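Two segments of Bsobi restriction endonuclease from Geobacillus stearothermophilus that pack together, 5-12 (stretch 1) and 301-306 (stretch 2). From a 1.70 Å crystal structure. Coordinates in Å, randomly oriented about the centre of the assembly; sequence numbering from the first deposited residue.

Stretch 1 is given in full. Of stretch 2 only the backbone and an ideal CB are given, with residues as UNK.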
# COMPACT_ATOMS: atom_id res chain seq x y z
N LYS D 5 20.64 12.36 -25.11
CA LYS D 5 19.79 12.74 -23.99
C LYS D 5 20.37 12.00 -22.79
O LYS D 5 20.94 10.90 -22.93
CB LYS D 5 18.36 12.30 -24.19
CG LYS D 5 17.55 13.27 -24.99
CD LYS D 5 17.24 14.52 -24.20
CE LYS D 5 16.22 15.37 -24.93
NZ LYS D 5 16.62 16.82 -25.00
N PRO D 6 20.20 12.57 -21.58
CA PRO D 6 20.76 11.90 -20.41
C PRO D 6 20.43 10.42 -20.34
O PRO D 6 21.32 9.56 -20.28
CB PRO D 6 20.16 12.68 -19.23
CG PRO D 6 18.93 13.41 -19.82
CD PRO D 6 19.45 13.78 -21.18
N PHE D 7 19.14 10.13 -20.34
CA PHE D 7 18.68 8.76 -20.25
C PHE D 7 19.16 7.87 -21.39
O PHE D 7 19.22 6.64 -21.21
CB PHE D 7 17.19 8.75 -20.25
CG PHE D 7 16.60 9.27 -21.51
CD1 PHE D 7 16.48 10.64 -21.72
CD2 PHE D 7 16.13 8.37 -22.48
CE1 PHE D 7 15.87 11.12 -22.87
CE2 PHE D 7 15.50 8.82 -23.67
CZ PHE D 7 15.37 10.20 -23.87
N GLU D 8 19.49 8.44 -22.56
CA GLU D 8 19.94 7.62 -23.69
C GLU D 8 21.30 6.99 -23.43
O GLU D 8 21.71 6.06 -24.12
CB GLU D 8 20.01 8.46 -24.93
CG GLU D 8 18.69 8.69 -25.56
CD GLU D 8 18.72 9.83 -26.56
OE1 GLU D 8 19.84 10.27 -26.93
OE2 GLU D 8 17.63 10.29 -26.98
N ASN D 9 22.00 7.50 -22.44
CA ASN D 9 23.29 6.94 -22.11
C ASN D 9 23.17 5.51 -21.56
O ASN D 9 24.05 4.68 -21.76
CB ASN D 9 24.04 7.80 -21.10
CG ASN D 9 25.42 7.24 -20.82
OD1 ASN D 9 26.29 7.25 -21.71
ND2 ASN D 9 25.62 6.73 -19.61
N HIS D 10 22.09 5.21 -20.85
CA HIS D 10 21.94 3.85 -20.32
C HIS D 10 20.66 3.14 -20.75
O HIS D 10 20.48 1.98 -20.41
CB HIS D 10 22.03 3.84 -18.79
CG HIS D 10 21.02 4.72 -18.13
ND1 HIS D 10 21.24 6.06 -17.87
CD2 HIS D 10 19.78 4.44 -17.65
CE1 HIS D 10 20.18 6.57 -17.26
NE2 HIS D 10 19.28 5.61 -17.11
N LEU D 11 19.77 3.83 -21.48
CA LEU D 11 18.51 3.25 -21.99
C LEU D 11 18.45 3.31 -23.48
O LEU D 11 18.43 4.39 -24.05
CB LEU D 11 17.27 4.01 -21.51
CG LEU D 11 17.14 3.99 -20.01
CD1 LEU D 11 16.02 4.92 -19.60
CD2 LEU D 11 16.92 2.55 -19.56
N LYS D 12 18.36 2.16 -24.12
CA LYS D 12 18.26 2.15 -25.57
C LYS D 12 16.86 1.71 -26.02
O LYS D 12 16.43 2.01 -27.14
CB LYS D 12 19.32 1.23 -26.16
CG LYS D 12 20.63 1.23 -25.37
CD LYS D 12 21.25 2.63 -25.22
CE LYS D 12 22.29 2.64 -24.07
NZ LYS D 12 23.40 3.62 -24.29
N UNK D 301 9.59 13.80 -18.43
CA UNK D 301 10.46 13.26 -17.38
C UNK D 301 11.87 13.44 -17.98
O UNK D 301 12.09 13.15 -19.15
CB UNK D 301 10.14 11.81 -17.02
N UNK D 302 12.81 13.93 -17.18
CA UNK D 302 14.19 14.18 -17.61
C UNK D 302 15.10 12.95 -17.67
O UNK D 302 15.95 12.82 -18.57
CB UNK D 302 14.82 15.20 -16.67
N UNK D 303 14.93 12.04 -16.71
CA UNK D 303 15.74 10.84 -16.67
C UNK D 303 15.07 9.78 -15.80
O UNK D 303 14.15 10.07 -15.02
CB UNK D 303 17.14 11.16 -16.15
N UNK D 304 15.54 8.55 -15.93
CA UNK D 304 14.97 7.45 -15.16
C UNK D 304 15.97 6.32 -15.11
O UNK D 304 16.83 6.20 -15.97
CB UNK D 304 13.64 6.98 -15.76
N UNK D 305 15.88 5.50 -14.06
CA UNK D 305 16.77 4.36 -13.97
C UNK D 305 16.09 3.23 -13.19
O UNK D 305 15.25 3.49 -12.33
CB UNK D 305 18.09 4.76 -13.31
N UNK D 306 16.40 1.99 -13.55
CA UNK D 306 15.90 0.86 -12.81
C UNK D 306 16.99 0.67 -11.72
O UNK D 306 18.17 0.39 -12.04
CB UNK D 306 15.68 -0.37 -13.69

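At position 301 the ideal CB has no atom of stretch 1 within 5.5 Å, so many residues would serve. The deposited residue is Leu 301, whose CB is 7.9 Å from Phe 7 CD1, the nearest approach of the side chain.

Position 302 meets stretch 1 mainly through its backbone. Its carbonyl O lies 3.3 Å from CG of Pro 6 and 3.9 Å from CD1 of Phe 7, while its CA-to-CB bond points sideways, leaving the ideal CB 5.5 Å from Pro 6 CG. A small or medium side chain with some apolar surface could approach the proline ring at CG; a polar group could equally turn elsewhere. The residue is Thr 302, which does both: its CG2 comes within 4.4 Å of Pro 6 CG, and OG1 is hydrogen-bonded elsewhere in the structure.

At position 303 the CA atoms of the two stretches come closest, its CA 5.1 Å from the CA of Phe 7. The CA-to-CB bond is sideways, with the ideal CB 4.6 Å from Pro 6 CB and 4.8 Å from Phe 7 N, so a side chain of moderate length can reach along Pro 6 and Phe 7. A polar side chain such as Asn, Asp, Ser or Gln would suit, and a compact apolar one could pack on the proline. Asn 303 is found. Its ND2 lies 3.3 Å from Pro 6 CB and donates to a water at 2.9 Å, which in turn makes a weak bond to Pro 6 O. OD1 packs 3.2 Å from Phe 7 CA and accepts a hydrogen bond from the backbone N of position 304 (2.8 Å), which helps fix the amide's orientation.

At position 304 the backbone makes the one direct hydrogen bond between the stretches: His 10 NE2 donates to its carbonyl O at 2.8 Å, nearly linear at 170° and near the imidazole plane. This bond requires no particular side chain. The CA-to-CB bond points sideways, and the ideal CB is 5.0 Å from Leu 11 CD1, where small polar or apolar groups are both plausible. The residue is Ser 304, its OG bonded elsewhere in the structure.

Position 305, also in the extended strand, places its ideal CB 4.1 Å from His 10 NE2. A small residue such as Ala or Ser suits this proximity. It is Ala 305, whose CB is 4.1 Å from His 10 NE2.

Position 306 again has no stretch 1 atom within 5.5 Å of its ideal CB, leaving the choice open. Asn 306 makes no contact; its nearest side-chain approach is CB to Leu 11 CD2, 6.7 Å.

Stretch 2 (301-306) LTNSAN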
# COMPACT_ATOMS: atom_id res chain seq x y z
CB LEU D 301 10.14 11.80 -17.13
CG LEU D 301 10.48 11.04 -15.85
CD1 LEU D 301 9.86 11.72 -14.65
CD2 LEU D 301 9.97 9.55 -16.01
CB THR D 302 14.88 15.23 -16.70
OG1 THR D 302 13.97 16.30 -16.46
CG2 THR D 302 16.11 15.77 -17.37
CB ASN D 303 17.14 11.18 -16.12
CG ASN D 303 18.22 10.31 -16.69
OD1 ASN D 303 17.98 9.20 -17.19
ND2 ASN D 303 19.44 10.79 -16.60
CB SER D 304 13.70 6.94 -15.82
OG SER D 304 13.10 5.88 -15.10
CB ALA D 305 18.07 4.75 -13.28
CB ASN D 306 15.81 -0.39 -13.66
CG ASN D 306 15.28 -1.53 -12.88
OD1 ASN D 306 15.82 -1.91 -11.83
ND2 ASN D 306 14.19 -2.09 -13.36
O HOH W 1 21.96 9.49 -17.30
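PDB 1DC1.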